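Local coordinates for protein gamma-D-glutamyl-L-lysine dipeptidyl-peptidase (Bacillus cereus ATCC 10987, PDB 3H41) that probably cleaves the gamma-D-glutamyl-L-lysine bond of murein peptides, releasing L-Ala-gamma-D-Glu, as an NlpC/P60 cysteine peptidase of the C40 family, at residues Pro118-Thr123 against Leu148-Glu153; Ile156-Leu161 against Ala168-Asn173; Ala64-Glu69 against Leu140-Asn145; Arg179-Ile184 against Ile223-Gly228. One frame throughout, in Å; residues are numbered along the deposited sequence.

Interactions 1 and 2 belong to one antiparallel sheet of the second SH3-like domain, with centres about 7 Å apart; Val120 CG2 lies 3.5 Å from Val160 CG1 where they meet. Interaction 3, about 12 Å from interaction 1 between centres, joins the strand 139-143 end of that sheet to the first SH3-like domain. Interaction 4 ties the segment after strand 175-178 to the end of helix 218-225 in the peptidase domain. It touches interaction 3 through Tyr144 OH and Ser226 OG, 2.6 Å apart. None of the four contains a substrate ligand; the side chain of Lys225 stays about 9 Å from that of substrate-binding Tyr96, and that of Leu65 about 12 Å from that of Asp215.

Interaction 1: residues Pro118-Thr123 against Leu148-Glu153; sequences PFVLVT and LPLLSE
Val120 and Leu148 form a hydrogen-bonded antiparallel pair between strands 119-122 and 147-153 of the second SH3-like domain. Val120 N donates to Leu148 O over 2.9 Å, and Leu148 N returns a bond to Val120 O over 3.1 Å. Next along, Phe119 and Pro149 make a non-hydrogen-bonded pair, and Leu150 N reaches Pro118 O at 3.0 Å with an almost straight N-H...O angle of 175°. The segment axes make an angle of 122°, well short of antiparallel, and the bridged pairs are these two.

The side chain of Leu150 can be followed outward. Its CB lies 3.7 Å from Pro118 O and also approaches Val120 CG2. CG is anti to the backbone N (chi1 176°), and beyond it the CD1 branch makes the apolar contact, 3.6 Å from Val120 CG2; the two side chains cross at about a right angle. Leu150 also touches Phe177 of strand 175-178, whereas Val120 also packs on Tyr158 and Val160.

A water lies 2.6 Å from Pro118 O and is within bonding distance of Leu150 O as well. Pro118 O thus accepts the Leu150 amide and also lies next to this water. The chemistry is therefore mainly backbone pairing, with one methyl-to-methyl contact beside it; Pro149, lacking an amide hydrogen, falls at the non-hydrogen-bonded position, where no N-H toward strand 119-122 is required.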
loop_
_atom_site.group_PDB
_atom_site.type_symbol
_atom_site.label_atom_id
_atom_site.label_comp_id
_atom_site.label_asym_id
_atom_site.label_seq_id
_atom_site.Cartn_x
_atom_site.Cartn_y
_atom_site.Cartn_z
ATOM N N PRO A 118 2.126 19.790 7.390
ATOM C CA PRO A 118 2.347 18.660 8.281
ATOM C C PRO A 118 1.122 17.736 8.345
ATOM O O PRO A 118 -0.018 18.196 8.208
ATOM C CB PRO A 118 2.645 19.311 9.633
ATOM C CG PRO A 118 3.272 20.673 9.240
ATOM C CD PRO A 118 2.463 21.073 8.029
ATOM N N PHE A 119 1.379 16.443 8.502
ATOM C CA PHE A 119 0.340 15.423 8.379
ATOM C C PHE A 119 0.476 14.374 9.461
ATOM O O PHE A 119 1.527 14.210 10.076
ATOM C CB PHE A 119 0.317 14.784 6.997
ATOM C CG PHE A 119 1.593 14.062 6.599
ATOM C CD1 PHE A 119 1.941 12.831 7.156
ATOM C CD2 PHE A 119 2.393 14.566 5.576
ATOM C CE1 PHE A 119 3.095 12.177 6.779
ATOM C CE2 PHE A 119 3.567 13.913 5.186
ATOM C CZ PHE A 119 3.929 12.722 5.802
ATOM N N VAL A 120 -0.625 13.654 9.670
ATOM C CA VAL A 120 -0.668 12.517 10.539
ATOM C C VAL A 120 -0.566 11.294 9.655
ATOM O O VAL A 120 -1.256 11.204 8.630
ATOM C CB VAL A 120 -2.006 12.454 11.334
ATOM C CG1 VAL A 120 -2.086 11.148 12.164
ATOM C CG2 VAL A 120 -2.145 13.689 12.249
ATOM N N LEU A 121 0.338 10.395 10.016
ATOM C CA LEU A 121 0.522 9.129 9.311
ATOM C C LEU A 121 -0.057 8.046 10.221
ATOM O O LEU A 121 0.267 7.979 11.403
ATOM C CB LEU A 121 1.996 8.864 9.022
ATOM C CG LEU A 121 2.196 7.617 8.117
ATOM C CD1 LEU A 121 2.986 7.890 6.897
ATOM C CD2 LEU A 121 2.883 6.563 8.972
ATOM N N VAL A 122 -0.953 7.229 9.693
ATOM C CA VAL A 122 -1.589 6.217 10.486
ATOM C C VAL A 122 -0.553 5.080 10.669
ATOM O O VAL A 122 -0.009 4.592 9.685
ATOM C CB VAL A 122 -2.841 5.701 9.777
ATOM C CG1 VAL A 122 -3.433 4.515 10.518
ATOM C CG2 VAL A 122 -3.849 6.798 9.648
ATOM N N THR A 123 -0.297 4.674 11.908
ATOM C CA THR A 123 0.846 3.818 12.225
ATOM C C THR A 123 0.462 2.451 12.832
ATOM O O THR A 123 1.325 1.698 13.241
ATOM C CB THR A 123 1.853 4.550 13.150
ATOM O OG1 THR A 123 1.150 5.127 14.262
ATOM C CG2 THR A 123 2.570 5.653 12.361
ATOM N N LEU A 148 -3.017 12.272 6.350
ATOM C CA LEU A 148 -3.987 13.349 6.274
ATOM C C LEU A 148 -3.454 14.603 6.970
ATOM O O LEU A 148 -2.787 14.511 8.015
ATOM C CB LEU A 148 -5.316 12.918 6.880
ATOM C CG LEU A 148 -6.009 11.729 6.198
ATOM C CD1 LEU A 148 -7.051 11.132 7.137
ATOM C CD2 LEU A 148 -6.643 12.091 4.856
ATOM N N PRO A 149 -3.759 15.777 6.413
ATOM C CA PRO A 149 -3.230 17.001 7.041
ATOM C C PRO A 149 -3.661 17.168 8.509
ATOM O O PRO A 149 -4.830 16.955 8.845
ATOM C CB PRO A 149 -3.840 18.119 6.195
ATOM C CG PRO A 149 -4.196 17.501 4.894
ATOM C CD PRO A 149 -4.527 16.071 5.198
ATOM N N LEU A 150 -2.721 17.557 9.355
ATOM C CA LEU A 150 -2.964 17.744 10.763
ATOM C C LEU A 150 -3.620 19.107 10.927
ATOM O O LEU A 150 -3.089 20.100 10.425
ATOM C CB LEU A 150 -1.665 17.731 11.543
ATOM C CG LEU A 150 -1.683 18.016 13.052
ATOM C CD1 LEU A 150 -2.424 16.921 13.819
ATOM C CD2 LEU A 150 -0.223 18.161 13.532
ATOM N N LEU A 151 -4.753 19.140 11.633
ATOM C CA LEU A 151 -5.377 20.409 11.984
ATOM C C LEU A 151 -5.087 20.868 13.413
ATOM O O LEU A 151 -4.897 22.058 13.648
ATOM C CB LEU A 151 -6.865 20.342 11.745
ATOM C CG LEU A 151 -7.319 19.991 10.326
ATOM C CD1 LEU A 151 -8.812 19.707 10.329
ATOM C CD2 LEU A 151 -6.964 21.085 9.338
ATOM N N SER A 152 -5.079 19.938 14.359
ATOM C CA SER A 152 -4.890 20.244 15.783
ATOM C C SER A 152 -4.661 18.945 16.543
ATOM O O SER A 152 -4.868 17.869 16.019
ATOM C CB SER A 152 -6.064 21.065 16.375
ATOM O OG SER A 152 -7.289 20.356 16.389
ATOM N N GLU A 153 -4.191 19.073 17.765
ATOM C CA GLU A 153 -3.840 17.945 18.637
ATOM C C GLU A 153 -4.274 18.278 20.056
ATOM O O GLU A 153 -4.043 19.410 20.531
ATOM C CB GLU A 153 -2.333 17.771 18.638
ATOM C CG GLU A 153 -1.826 16.637 19.539
ATOM C CD GLU A 153 -0.312 16.513 19.530
ATOM O OE1 GLU A 153 0.351 17.342 18.894
ATOM O OE2 GLU A 153 0.222 15.586 20.174
HETATM O O HOH W 1 -0.810 20.573 9.023
#

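Interaction 2: residues Ile156-Leu161 against Ala168-Asn173; sequences ISYRVL and AWLRKN
Ile156 meets Arg171 and Lys172 at the open end of a beta hairpin, strands 157-161 and 167-171 of the second SH3-like domain. Its O accepts Lys172 N at 2.9 Å, while CD1 lies over one face of the Arg171 guanidinium, 3.8 Å above the plane and offset toward the rim. Water 2 joins Ile156 O to Arg171 NH1, lying in the guanidinium plane at its edge.

Ser157 follows in a non-hydrogen-bonded pair with Arg171; its CB comes 3.5 Å from Trp169 CE3, and its OG bonds to Asp154 outside the hairpin. Tyr158 exchanges both backbone bonds with Leu170. Its chi1 of -59° puts CG beside the backbone N. Over one face of the ring lies Lys172 CG in a CH-pi contact, 4.1 Å from the Tyr158 centroid and 15° off the normal. Leu170 CG stands at the ring's edge. The Lys172 ammonium continues to Glu153 and Asp154 O.

Arg159 opposes Trp169 in another non-hydrogen-bonded pair, and its guanidinium reaches Asn132 O. Val160 then exchanges two backbone bonds with Ala168. On the same face as Tyr158, Val160 CG1 rests 4.1 Å from Leu170 CD2.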
loop_
_atom_site.group_PDB
_atom_site.type_symbol
_atom_site.label_atom_id
_atom_site.label_comp_id
_atom_site.label_asym_id
_atom_site.label_seq_id
_atom_site.Cartn_x
_atom_site.Cartn_y
_atom_site.Cartn_z
ATOM N N ILE A 156 -5.560 13.471 23.863
ATOM C CA ILE A 156 -5.903 12.104 23.457
ATOM C C ILE A 156 -5.921 11.830 21.934
ATOM O O ILE A 156 -5.987 10.659 21.523
ATOM C CB ILE A 156 -7.230 11.617 24.087
ATOM C CG1 ILE A 156 -8.426 12.456 23.605
ATOM C CG2 ILE A 156 -7.147 11.599 25.661
ATOM C CD1 ILE A 156 -9.792 11.754 23.824
ATOM N N SER A 157 -5.851 12.877 21.105
ATOM C CA SER A 157 -6.191 12.742 19.683
ATOM C C SER A 157 -5.477 13.705 18.763
ATOM O O SER A 157 -4.914 14.708 19.202
ATOM C CB SER A 157 -7.700 12.919 19.481
ATOM O OG SER A 157 -8.114 14.201 19.907
ATOM N N TYR A 158 -5.501 13.379 17.478
ATOM C CA TYR A 158 -5.128 14.312 16.441
ATOM C C TYR A 158 -6.404 14.598 15.675
ATOM O O TYR A 158 -7.198 13.673 15.435
ATOM C CB TYR A 158 -4.159 13.694 15.440
ATOM C CG TYR A 158 -2.863 13.176 16.005
ATOM C CD1 TYR A 158 -1.900 14.046 16.480
ATOM C CD2 TYR A 158 -2.590 11.821 16.026
ATOM C CE1 TYR A 158 -0.699 13.570 16.987
ATOM C CE2 TYR A 158 -1.373 11.330 16.534
ATOM C CZ TYR A 158 -0.441 12.209 17.008
ATOM O OH TYR A 158 0.762 11.758 17.509
ATOM N N ARG A 159 -6.594 15.855 15.284
ATOM C CA ARG A 159 -7.618 16.205 14.321
ATOM C C ARG A 159 -7.006 16.377 12.943
ATOM O O ARG A 159 -5.921 16.991 12.779
ATOM C CB ARG A 159 -8.321 17.484 14.799
ATOM C CG ARG A 159 -9.565 17.840 14.033
ATOM C CD ARG A 159 -10.384 18.868 14.856
ATOM N NE ARG A 159 -11.790 18.809 14.525
ATOM C CZ ARG A 159 -12.553 19.868 14.262
ATOM N NH1 ARG A 159 -12.043 21.096 14.297
ATOM N NH2 ARG A 159 -13.845 19.693 13.976
ATOM N N VAL A 160 -7.679 15.823 11.930
ATOM C CA VAL A 160 -7.178 15.878 10.584
ATOM C C VAL A 160 -8.263 16.278 9.586
ATOM O O VAL A 160 -9.463 16.180 9.864
ATOM C CB VAL A 160 -6.603 14.475 10.161
ATOM C CG1 VAL A 160 -5.451 14.084 11.068
ATOM C CG2 VAL A 160 -7.742 13.419 10.196
ATOM N N LEU A 161 -7.840 16.664 8.402
ATOM C CA LEU A 161 -8.738 17.006 7.306
ATOM C C LEU A 161 -8.843 15.838 6.291
ATOM O O LEU A 161 -7.832 15.311 5.851
ATOM C CB LEU A 161 -8.205 18.245 6.572
ATOM C CG LEU A 161 -9.143 18.831 5.509
ATOM C CD1 LEU A 161 -10.408 19.435 6.137
ATOM C CD2 LEU A 161 -8.414 19.852 4.645
ATOM N N ALA A 168 -12.081 15.175 10.993
ATOM C CA ALA A 168 -12.110 13.894 11.674
ATOM C C ALA A 168 -11.033 13.849 12.715
ATOM O O ALA A 168 -10.069 14.642 12.710
ATOM C CB ALA A 168 -11.877 12.751 10.665
ATOM N N TRP A 169 -11.108 12.837 13.562
ATOM C CA TRP A 169 -10.087 12.648 14.572
ATOM C C TRP A 169 -9.767 11.181 14.816
ATOM O O TRP A 169 -10.591 10.313 14.519
ATOM C CB TRP A 169 -10.517 13.330 15.848
ATOM C CG TRP A 169 -11.637 12.683 16.624
ATOM C CD1 TRP A 169 -12.975 12.940 16.528
ATOM C CD2 TRP A 169 -11.474 11.745 17.686
ATOM N NE1 TRP A 169 -13.663 12.178 17.448
ATOM C CE2 TRP A 169 -12.755 11.428 18.165
ATOM C CE3 TRP A 169 -10.351 11.090 18.238
ATOM C CZ2 TRP A 169 -12.972 10.502 19.218
ATOM C CZ3 TRP A 169 -10.558 10.153 19.276
ATOM C CH2 TRP A 169 -11.868 9.882 19.763
ATOM N N LEU A 170 -8.556 10.925 15.301
ATOM C CA LEU A 170 -8.121 9.578 15.685
ATOM C C LEU A 170 -7.351 9.633 16.991
ATOM O O LEU A 170 -6.781 10.660 17.347
ATOM C CB LEU A 170 -7.267 8.907 14.612
ATOM C CG LEU A 170 -5.950 9.542 14.232
ATOM C CD1 LEU A 170 -5.042 8.468 13.576
ATOM C CD2 LEU A 170 -6.180 10.737 13.299
ATOM N N ARG A 171 -7.368 8.526 17.722
ATOM C CA ARG A 171 -6.564 8.422 18.934
ATOM C C ARG A 171 -5.106 8.605 18.612
ATOM O O ARG A 171 -4.631 8.122 17.581
ATOM C CB ARG A 171 -6.778 7.072 19.612
ATOM C CG ARG A 171 -8.095 6.916 20.331
ATOM C CD ARG A 171 -8.023 7.511 21.722
ATOM N NE ARG A 171 -9.325 7.498 22.372
ATOM C CZ ARG A 171 -9.555 7.743 23.657
ATOM N NH1 ARG A 171 -8.567 8.083 24.483
ATOM N NH2 ARG A 171 -10.814 7.735 24.104
ATOM N N LYS A 172 -4.400 9.305 19.499
ATOM C CA LYS A 172 -2.970 9.513 19.332
ATOM C C LYS A 172 -2.137 8.241 19.172
ATOM O O LYS A 172 -1.083 8.266 18.539
ATOM C CB LYS A 172 -2.438 10.269 20.536
ATOM C CG LYS A 172 -2.540 11.730 20.400
ATOM C CD LYS A 172 -2.012 12.366 21.689
ATOM C CE LYS A 172 -1.353 13.655 21.405
ATOM N NZ LYS A 172 -1.274 14.486 22.636
ATOM N N ASN A 173 -2.559 7.156 19.808
ATOM C CA ASN A 173 -1.822 5.911 19.719
ATOM C C ASN A 173 -1.947 5.270 18.316
ATOM O O ASN A 173 -1.212 4.319 18.003
ATOM C CB ASN A 173 -2.323 4.911 20.751
ATOM C CG ASN A 173 -1.848 5.224 22.166
ATOM O OD1 ASN A 173 -0.740 5.725 22.377
ATOM N ND2 ASN A 173 -2.689 4.901 23.149
HETATM O O HOH W 2 -5.548 8.368 23.760
#

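Interaction 3: residues Ala64-Glu69 against Leu140-Asn145; sequences ALLGQE and LEVSYN
Leu65 and Leu66 lead from strand 60-65 into a type II beta turn, Leu65 to Gln68, which faces the end of strand 139-143. The contact joins the first SH3-like domain to the second. The backbones stay apart: the nearest CA pairs are Leu65 with Ser143 at 7.3 Å and Leu66 with Val142 at 7.5 Å, and no hydrogen bond crosses. Inside the turn Gln68 N donates to Leu65 O. The Gln68 side chain adds a second bond to the first turn residue, its OE1 accepting Leu65 N over 3.0 Å in the plane of the side-chain carbonyl. Gly67 has positive phi (83°), as the third position of a type II turn commonly does.

The two leucines bridge the gap with their ends. Leu65 carries CG anti to the carbonyl carbon (chi1 -55°), and the methyls divide beyond it: CD1 lies 3.4 Å from Tyr144 O and also meets the backbone and CB of Asn145, while CD2 faces Ser143 CB. Tyr144 O is also the acceptor for Ser143 OG, so an apolar methyl and a hydroxyl approach the same carbonyl oxygen. Ser143 OG has a further partner in Gly211 N.

Leu66 aims its CD2 methyl at two residues of strand 139-143. It meets Leu140 tip to tip and passes Val142 obliquely; a neighbouring loop adds Pro163. This interdomain contact is thus made by apolar side chains, partly against backbone, and is mostly buried. The Tyr144 ring meets Phe199 edge-to-face, and its OH bonds to Ser226 OG. Leu66 CD2 lies 3.8 Å from both Leu140 CD2 and Val142 CG1.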
loop_
_atom_site.group_PDB
_atom_site.type_symbol
_atom_site.label_atom_id
_atom_site.label_comp_id
_atom_site.label_asym_id
_atom_site.label_seq_id
_atom_site.Cartn_x
_atom_site.Cartn_y
_atom_site.Cartn_z
ATOM N N ALA A 64 -4.652 2.445 -3.982
ATOM C CA ALA A 64 -4.243 3.781 -3.529
ATOM C C ALA A 64 -5.039 4.124 -2.296
ATOM O O ALA A 64 -6.243 3.824 -2.230
ATOM C CB ALA A 64 -4.470 4.818 -4.628
ATOM N N LEU A 65 -4.381 4.738 -1.316
ATOM C CA LEU A 65 -5.050 5.040 -0.042
ATOM C C LEU A 65 -5.794 6.386 -0.004
ATOM O O LEU A 65 -5.432 7.328 -0.712
ATOM C CB LEU A 65 -4.045 5.026 1.108
ATOM C CG LEU A 65 -3.190 3.758 1.308
ATOM C CD1 LEU A 65 -2.266 3.872 2.554
ATOM C CD2 LEU A 65 -4.082 2.511 1.359
ATOM N N LEU A 66 -6.785 6.472 0.890
ATOM C CA LEU A 66 -7.468 7.711 1.227
ATOM C C LEU A 66 -6.496 8.885 1.218
ATOM O O LEU A 66 -5.427 8.836 1.854
ATOM C CB LEU A 66 -8.118 7.596 2.600
ATOM C CG LEU A 66 -8.904 8.833 3.032
ATOM C CD1 LEU A 66 -10.222 8.864 2.321
ATOM C CD2 LEU A 66 -9.062 8.813 4.595
ATOM N N GLY A 67 -6.857 9.928 0.479
ATOM C CA GLY A 67 -6.034 11.124 0.380
ATOM C C GLY A 67 -4.893 11.133 -0.614
ATOM O O GLY A 67 -4.312 12.197 -0.867
ATOM N N GLN A 68 -4.532 9.970 -1.172
ATOM C CA GLN A 68 -3.467 9.908 -2.161
ATOM C C GLN A 68 -3.917 10.666 -3.415
ATOM O O GLN A 68 -5.115 10.639 -3.773
ATOM C CB GLN A 68 -3.114 8.445 -2.480
ATOM C CG GLN A 68 -1.776 8.235 -3.164
ATOM C CD GLN A 68 -1.167 6.827 -2.932
ATOM O OE1 GLN A 68 -1.798 5.910 -2.337
ATOM N NE2 GLN A 68 0.079 6.667 -3.382
ATOM N N GLU A 69 -2.971 11.393 -4.023
ATOM C CA GLU A 69 -3.271 12.209 -5.196
ATOM C C GLU A 69 -3.121 11.369 -6.463
ATOM O O GLU A 69 -2.226 10.535 -6.559
ATOM C CB GLU A 69 -2.325 13.389 -5.288
ATOM C CG GLU A 69 -2.738 14.419 -6.344
ATOM C CD GLU A 69 -1.858 15.679 -6.312
ATOM O OE1 GLU A 69 -1.539 16.168 -5.205
ATOM O OE2 GLU A 69 -1.493 16.183 -7.392
ATOM N N LEU A 140 -14.653 6.015 9.726
ATOM C CA LEU A 140 -13.978 5.329 8.612
ATOM C C LEU A 140 -12.807 4.526 9.149
ATOM O O LEU A 140 -11.945 5.051 9.876
ATOM C CB LEU A 140 -13.463 6.344 7.588
ATOM C CG LEU A 140 -12.787 5.782 6.347
ATOM C CD1 LEU A 140 -13.821 4.913 5.564
ATOM C CD2 LEU A 140 -12.277 6.920 5.462
ATOM N N GLU A 141 -12.764 3.246 8.787
ATOM C CA GLU A 141 -11.570 2.452 9.086
ATOM C C GLU A 141 -10.501 2.734 8.008
ATOM O O GLU A 141 -10.709 2.437 6.823
ATOM C CB GLU A 141 -11.903 0.969 9.133
ATOM C CG GLU A 141 -10.688 0.123 9.540
ATOM C CD GLU A 141 -10.992 -1.380 9.632
ATOM O OE1 GLU A 141 -12.122 -1.804 9.345
ATOM O OE2 GLU A 141 -10.098 -2.152 10.022
ATOM N N VAL A 142 -9.338 3.238 8.426
ATOM C CA VAL A 142 -8.293 3.617 7.487
ATOM C C VAL A 142 -7.057 2.722 7.657
ATOM O O VAL A 142 -6.790 2.173 8.754
ATOM C CB VAL A 142 -7.904 5.089 7.619
ATOM C CG1 VAL A 142 -9.082 5.975 7.134
ATOM C CG2 VAL A 142 -7.522 5.459 9.054
ATOM N N SER A 143 -6.278 2.626 6.580
ATOM C CA SER A 143 -5.063 1.829 6.569
ATOM C C SER A 143 -3.814 2.508 7.139
ATOM O O SER A 143 -3.610 3.692 6.974
ATOM C CB SER A 143 -4.751 1.475 5.103
ATOM O OG SER A 143 -3.480 0.851 4.960
ATOM N N TYR A 144 -2.955 1.712 7.762
ATOM C CA TYR A 144 -1.546 2.012 7.911
ATOM C C TYR A 144 -1.091 2.759 6.662
ATOM O O TYR A 144 -1.429 2.403 5.527
ATOM C CB TYR A 144 -0.738 0.699 8.036
ATOM C CG TYR A 144 0.717 0.963 8.279
ATOM C CD1 TYR A 144 1.156 1.375 9.527
ATOM C CD2 TYR A 144 1.654 0.885 7.247
ATOM C CE1 TYR A 144 2.501 1.651 9.760
ATOM C CE2 TYR A 144 3.015 1.182 7.469
ATOM C CZ TYR A 144 3.421 1.578 8.746
ATOM O OH TYR A 144 4.741 1.917 9.055
ATOM N N ASN A 145 -0.346 3.824 6.891
ATOM C CA ASN A 145 0.330 4.589 5.825
ATOM C C ASN A 145 -0.559 5.629 5.150
ATOM O O ASN A 145 -0.121 6.283 4.211
ATOM C CB ASN A 145 0.951 3.680 4.754
ATOM C CG ASN A 145 1.968 4.416 3.887
ATOM O OD1 ASN A 145 2.787 5.211 4.389
ATOM N ND2 ASN A 145 1.893 4.183 2.566
#

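Interaction 4: residues Arg179-Ile184 against Ile223-Gly228; sequences RSQNDI and IYKSHG
Gln181 reaches the C-terminal end region of helix 218-225 and gives its NE2 to Lys225 O at 2.9 Å. The bond has an N-H...O angle of 158°, lies on a lone pair in the carbonyl plane, and keeps the acceptor close to the plane of the Gln181 amide. Its NE2 is also 3.3 Å from Gly228 CA. Ile184 supplies the apolar half of the first shell: CG2 presses toward His227 C at 3.5 Å, and CD1 lies beside Ser226 O and Gly228 N.

Torsions set this approach. Gln181 CG is anti to the backbone N (chi1 172°), and the bend at chi2 (71°) places CD before the amide meets the helix end. The other amide atom, OE1, bonds to Arg147 NH1, so both ends of the amide have partners and its rotation is fixed. Water 3 connects NE2 to Gly228 O, and water 5 lies within bonding distance of Ile184 O and His227 O.

Further out, Ile184 N bonds to Gln181 O, tying the two contacting residues together. Ser180 OG donates to Asp183 OD2 from above the carboxylate plane. Lys225 O accepts a second donor, the backbone Gly228 N, at 3.0 Å. With the positive phi of Gly228 and Ile229 N bonded to Tyr224 O, this is a Schellman motif, here ending a helix of the NlpC/P60 peptidase domain and met by the segment leading in from the second SH3-like domain.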
loop_
_atom_site.group_PDB
_atom_site.type_symbol
_atom_site.label_atom_id
_atom_site.label_comp_id
_atom_site.label_asym_id
_atom_site.label_seq_id
_atom_site.Cartn_x
_atom_site.Cartn_y
_atom_site.Cartn_z
ATOM N N ARG A 179 6.345 16.429 9.375
ATOM C CA ARG A 179 6.298 17.667 8.584
ATOM C C ARG A 179 6.061 17.392 7.103
ATOM O O ARG A 179 5.376 18.164 6.421
ATOM C CB ARG A 179 7.592 18.473 8.791
ATOM C CG ARG A 179 7.952 18.662 10.264
ATOM N N SER A 180 6.596 16.280 6.610
ATOM C CA SER A 180 6.499 15.892 5.193
ATOM C C SER A 180 7.143 14.524 5.007
ATOM O O SER A 180 7.810 14.043 5.933
ATOM C CB SER A 180 7.243 16.881 4.305
ATOM O OG SER A 180 8.623 16.789 4.535
ATOM N N GLN A 181 6.995 13.935 3.814
ATOM C CA GLN A 181 7.559 12.595 3.500
ATOM C C GLN A 181 9.050 12.676 3.709
ATOM O O GLN A 181 9.686 11.782 4.322
ATOM C CB GLN A 181 7.255 12.200 2.045
ATOM C CG GLN A 181 7.929 10.907 1.498
ATOM C CD GLN A 181 7.353 9.611 2.090
ATOM O OE1 GLN A 181 6.391 9.658 2.842
ATOM N NE2 GLN A 181 7.968 8.457 1.766
ATOM N N ASN A 182 9.589 13.795 3.229
ATOM C CA ASN A 182 11.016 14.066 3.297
ATOM C C ASN A 182 11.517 14.221 4.709
ATOM O O ASN A 182 12.714 14.080 4.947
ATOM C CB ASN A 182 11.331 15.325 2.511
ATOM C CG ASN A 182 10.663 15.338 1.141
ATOM O OD1 ASN A 182 9.425 15.463 1.027
ATOM N ND2 ASN A 182 11.478 15.214 0.090
ATOM N N ASP A 183 10.624 14.520 5.651
ATOM C CA ASP A 183 11.039 14.676 7.044
ATOM C C ASP A 183 10.716 13.509 7.969
ATOM O O ASP A 183 10.847 13.637 9.192
ATOM C CB ASP A 183 10.460 15.957 7.611
ATOM C CG ASP A 183 11.021 17.166 6.931
ATOM O OD1 ASP A 183 12.262 17.257 6.866
ATOM O OD2 ASP A 183 10.221 17.974 6.412
ATOM N N ILE A 184 10.303 12.380 7.397
ATOM C CA ILE A 184 10.155 11.179 8.191
ATOM C C ILE A 184 11.578 10.747 8.475
ATOM O O ILE A 184 12.390 10.724 7.588
ATOM C CB ILE A 184 9.342 10.073 7.482
ATOM C CG1 ILE A 184 7.909 10.544 7.260
ATOM C CG2 ILE A 184 9.388 8.777 8.312
ATOM C CD1 ILE A 184 7.095 9.620 6.319
ATOM N N ILE A 223 6.014 -0.599 3.588
ATOM C CA ILE A 223 6.902 -0.561 4.754
ATOM C C ILE A 223 7.940 0.537 4.548
ATOM O O ILE A 223 8.137 1.396 5.428
ATOM C CB ILE A 223 7.641 -1.892 4.941
ATOM C CG1 ILE A 223 6.693 -2.947 5.521
ATOM C CG2 ILE A 223 8.844 -1.728 5.872
ATOM C CD1 ILE A 223 7.289 -4.325 5.523
ATOM N N TYR A 224 8.567 0.545 3.369
ATOM C CA TYR A 224 9.578 1.586 3.099
ATOM C C TYR A 224 8.978 2.978 2.995
ATOM O O TYR A 224 9.533 3.910 3.565
ATOM C CB TYR A 224 10.418 1.229 1.874
ATOM C CG TYR A 224 11.596 0.367 2.239
ATOM C CD1 TYR A 224 12.836 0.965 2.608
ATOM C CD2 TYR A 224 11.523 -1.015 2.251
ATOM C CE1 TYR A 224 13.912 0.213 2.951
ATOM C CE2 TYR A 224 12.628 -1.780 2.612
ATOM C CZ TYR A 224 13.823 -1.141 2.950
ATOM O OH TYR A 224 14.931 -1.846 3.323
ATOM N N LYS A 225 7.840 3.106 2.318
ATOM C CA LYS A 225 7.235 4.401 2.068
ATOM C C LYS A 225 6.810 5.083 3.364
ATOM O O LYS A 225 7.001 6.306 3.532
ATOM C CB LYS A 225 6.036 4.266 1.149
ATOM C CG LYS A 225 5.457 5.631 0.803
ATOM C CD LYS A 225 5.006 5.784 -0.614
ATOM C CE LYS A 225 4.295 7.126 -0.824
ATOM N NZ LYS A 225 3.171 7.054 -1.826
ATOM N N SER A 226 6.294 4.274 4.286
ATOM C CA SER A 226 5.852 4.765 5.611
ATOM C C SER A 226 6.991 5.254 6.486
ATOM O O SER A 226 6.748 5.937 7.496
ATOM C CB SER A 226 5.057 3.679 6.336
ATOM O OG SER A 226 5.863 2.592 6.796
ATOM N N HIS A 227 8.218 4.881 6.125
ATOM C CA HIS A 227 9.434 5.306 6.807
ATOM C C HIS A 227 10.255 6.278 5.945
ATOM O O HIS A 227 11.485 6.453 6.154
ATOM C CB HIS A 227 10.273 4.078 7.200
ATOM C CG HIS A 227 9.670 3.293 8.319
ATOM N ND1 HIS A 227 9.757 3.699 9.634
ATOM C CD2 HIS A 227 8.919 2.163 8.323
ATOM C CE1 HIS A 227 9.132 2.825 10.405
ATOM N NE2 HIS A 227 8.601 1.890 9.637
ATOM N N GLY A 228 9.579 6.915 4.998
ATOM C CA GLY A 228 10.157 8.028 4.207
ATOM C C GLY A 228 10.970 7.652 2.971
ATOM O O GLY A 228 11.598 8.505 2.353
HETATM O O HOH W 3 10.366 9.220 -0.095
HETATM O O HOH W 4 12.280 10.958 4.335
HETATM O O HOH W 5 13.176 8.541 5.761
#